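Local coordinates for protein thymidylate kinase (Ehrlichia chaffeensis, PDB 3LD9) that probably phosphorylates dTMP to dTDP at the expense of ATP, a step shared by the de novo and salvage routes to dTTP, at residues R58-T63 and S68-L73. Sequence-based numbering, arbitrary orientation.
Sequences REPGGT and SVRNLL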
ATOM      1  N   ARG A  58       4.730  -7.142  12.628  1.00 21.77           N
ATOM      2  CA  ARG A  58       5.264  -6.307  13.654  1.00 22.94           C
ATOM      3  C   ARG A  58       4.694  -4.879  13.551  1.00 22.80           C
ATOM      4  O   ARG A  58       4.261  -4.436  12.480  1.00 22.91           O
ATOM      5  CB  ARG A  58       6.789  -6.243  13.511  1.00 24.13           C
ATOM      6  CG  ARG A  58       7.220  -5.393  12.315  1.00 28.05           C
ATOM      7  CD  ARG A  58       8.721  -5.407  12.096  1.00 35.16           C
ATOM      8  NE  ARG A  58       9.093  -4.320  11.174  1.00 41.92           N
ATOM      9  CZ  ARG A  58      10.305  -3.763  11.071  1.00 44.28           C
ATOM     10  NH1 ARG A  58      11.317  -4.170  11.837  1.00 46.48           N
ATOM     11  NH2 ARG A  58      10.504  -2.788  10.185  1.00 43.95           N
ATOM     12  N   GLU A  59       4.752  -4.160  14.651  1.00 22.83           N
ATOM     13  CA  GLU A  59       4.425  -2.751  14.674  1.00 23.09           C
ATOM     14  C   GLU A  59       5.578  -2.006  15.370  1.00 23.95           C
ATOM     15  O   GLU A  59       6.290  -2.595  16.168  1.00 24.03           O
ATOM     16  CB  GLU A  59       3.112  -2.498  15.442  1.00 23.13           C
ATOM     17  CG  GLU A  59       1.897  -3.202  14.836  1.00 22.60           C
ATOM     18  CD  GLU A  59       0.578  -2.620  15.299  1.00 23.80           C
ATOM     19  OE1 GLU A  59      -0.425  -2.909  14.636  1.00 23.60           O
ATOM     20  OE2 GLU A  59       0.527  -1.906  16.332  1.00 24.54           O
ATOM     21  N   PRO A  60       5.758  -0.718  15.059  1.00 24.01           N
ATOM     22  CA  PRO A  60       5.053  -0.040  13.968  1.00 23.00           C
ATOM     23  C   PRO A  60       5.584  -0.548  12.634  1.00 22.20           C
ATOM     24  O   PRO A  60       6.773  -0.645  12.462  1.00 23.54           O
ATOM     25  CB  PRO A  60       5.396   1.416  14.172  1.00 23.81           C
ATOM     26  CG  PRO A  60       6.662   1.444  14.944  1.00 25.08           C
ATOM     27  CD  PRO A  60       6.687   0.170  15.778  1.00 25.28           C
ATOM     28  N   GLY A  61       4.686  -0.964  11.753  1.00 21.46           N
ATOM     29  CA  GLY A  61       5.025  -1.555  10.475  1.00 20.52           C
ATOM     30  C   GLY A  61       3.895  -2.457   9.990  1.00 20.53           C
ATOM     31  O   GLY A  61       2.722  -2.243  10.316  1.00 19.40           O
ATOM     32  N   GLY A  62       4.236  -3.477   9.208  1.00 19.44           N
ATOM     33  CA  GLY A  62       3.232  -4.425   8.792  1.00 19.51           C
ATOM     34  C   GLY A  62       2.692  -4.252   7.395  1.00 19.56           C
ATOM     35  O   GLY A  62       2.242  -5.219   6.813  1.00 19.73           O
ATOM     36  N   THR A  63       2.718  -3.017   6.875  1.00 18.57           N
ATOM     37  CA  THR A  63       2.344  -2.724   5.493  1.00 18.85           C
ATOM     38  C   THR A  63       3.429  -1.836   4.886  1.00 18.09           C
ATOM     39  O   THR A  63       4.216  -1.254   5.622  1.00 17.87           O
ATOM     40  CB  THR A  63       0.988  -1.978   5.434  1.00 18.43           C
ATOM     41  OG1 THR A  63       1.145  -0.631   5.930  1.00 17.33           O
ATOM     42  CG2 THR A  63      -0.059  -2.744   6.282  1.00 18.18           C
ATOM     43  N   SER A  68       7.210   2.627   5.567  1.00 18.29           N
ATOM     44  CA  SER A  68       7.754   3.909   5.115  1.00 18.81           C
ATOM     45  C   SER A  68       7.543   5.016   6.145  1.00 18.04           C
ATOM     46  O   SER A  68       8.441   5.838   6.358  1.00 18.48           O
ATOM     47  CB  SER A  68       7.199   4.358   3.777  1.00 19.07           C
ATOM     48  OG  SER A  68       7.659   3.541   2.715  1.00 21.45           O
ATOM     49  N   VAL A  69       6.357   5.069   6.741  1.00 16.71           N
ATOM     50  CA  VAL A  69       6.078   6.046   7.793  1.00 16.16           C
ATOM     51  C   VAL A  69       6.996   5.774   8.998  1.00 17.72           C
ATOM     52  O   VAL A  69       7.496   6.717   9.599  1.00 17.41           O
ATOM     53  CB  VAL A  69       4.601   6.027   8.249  1.00 15.46           C
ATOM     54  CG1 VAL A  69       4.377   6.916   9.519  1.00 12.64           C
ATOM     55  CG2 VAL A  69       3.709   6.474   7.141  1.00 14.03           C
ATOM     56  N   ARG A  70       7.199   4.505   9.354  1.00 18.75           N
ATOM     57  CA  ARG A  70       8.116   4.163  10.457  1.00 21.11           C
ATOM     58  C   ARG A  70       9.539   4.716  10.242  1.00 22.95           C
ATOM     59  O   ARG A  70      10.178   5.189  11.195  1.00 24.62           O
ATOM     60  CB  ARG A  70       8.164   2.666  10.643  1.00 21.88           C
ATOM     61  CG  ARG A  70       9.221   2.132  11.637  1.00 24.97           C
ATOM     62  CD  ARG A  70       9.595   0.717  11.292  1.00 28.38           C
ATOM     63  NE  ARG A  70      10.608   0.193  12.216  1.00 33.77           N
ATOM     64  CZ  ARG A  70      10.415  -0.742  13.152  1.00 34.05           C
ATOM     65  NH1 ARG A  70       9.228  -1.330  13.345  1.00 33.68           N
ATOM     66  NH2 ARG A  70      11.440  -1.098  13.910  1.00 35.08           N
ATOM     67  N   ASN A  71      10.030   4.678   9.005  1.00 23.56           N
ATOM     68  CA  ASN A  71      11.378   5.167   8.706  1.00 24.80           C
ATOM     69  C   ASN A  71      11.457   6.665   8.847  1.00 24.86           C
ATOM     70  O   ASN A  71      12.458   7.176   9.351  1.00 26.96           O
ATOM     71  CB  ASN A  71      11.828   4.768   7.294  1.00 25.42           C
ATOM     72  CG  ASN A  71      11.912   3.258   7.102  1.00 27.14           C
ATOM     73  OD1 ASN A  71      11.987   2.503   8.051  1.00 29.83           O
ATOM     74  ND2 ASN A  71      11.855   2.822   5.852  1.00 27.90           N
ATOM     75  N   LEU A  72      10.422   7.382   8.391  1.00 23.67           N
ATOM     76  CA  LEU A  72      10.296   8.804   8.665  1.00 23.11           C
ATOM     77  C   LEU A  72      10.324   9.124  10.147  1.00 23.43           C
ATOM     78  O   LEU A  72      11.024  10.059  10.579  1.00 23.12           O
ATOM     79  CB  LEU A  72       8.991   9.374   8.126  1.00 22.62           C
ATOM     80  CG  LEU A  72       8.950   9.616   6.640  1.00 22.30           C
ATOM     81  CD1 LEU A  72       7.598  10.175   6.255  1.00 19.07           C
ATOM     82  CD2 LEU A  72      10.124  10.573   6.239  1.00 22.41           C
ATOM     83  N   LEU A  73       9.523   8.398  10.916  1.00 22.30           N
ATOM     84  CA  LEU A  73       9.380   8.727  12.331  1.00 23.63           C
ATOM     85  C   LEU A  73      10.721   8.492  13.007  1.00 25.86           C
ATOM     86  O   LEU A  73      11.105   9.255  13.876  1.00 26.60           O
ATOM     87  CB  LEU A  73       8.285   7.911  13.028  1.00 22.56           C
ATOM     88  CG  LEU A  73       6.854   8.200  12.545  1.00 21.66           C
ATOM     89  CD1 LEU A  73       5.876   7.200  13.164  1.00 20.76           C
ATOM     90  CD2 LEU A  73       6.426   9.650  12.861  1.00 22.07           C
TER
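R70 reaches back from helix 64-74 to the loop that leads into it, and its NH1 donates a hydrogen bond to P60 O at 2.7 Å, with an N-H...O angle of 155°. The oxygen meets the guanidinium at its edge. With CG anti to the backbone N (chi1 172°) and the chain extended to NE, R70 bridges helix and loop, a reach that suits a long residue. One face of its guanidinium carries that of R58: the planes are 3° apart, the centres 3.7 Å, and NH1 of R70 lies above CZ of R58. Such flat stacking leaves both rims available for hydrogen bonds, and the salt bridge from R58 NH2 to E67 probably eases the repulsion between the two cations.

The tight side is the P60 carbonyl gripped by R70 and the P60 ring, after a cis peptide bond, against F88 and M91 of helix 81-105; behind it, the buried E59 carboxylate forms a salt bridge with R92 and a hydrogen bond with H95. The stacked arginines make the looser, partly exposed side. G61 and G62 have positive phi, where a side chain would hit the preceding carbonyl O; N-cap T63 OG1 accepts the N66 amide. The turn joins strand 54-58, outermost in this chain's parallel sheet, to helix 64-74 of a P-loop kinase fold.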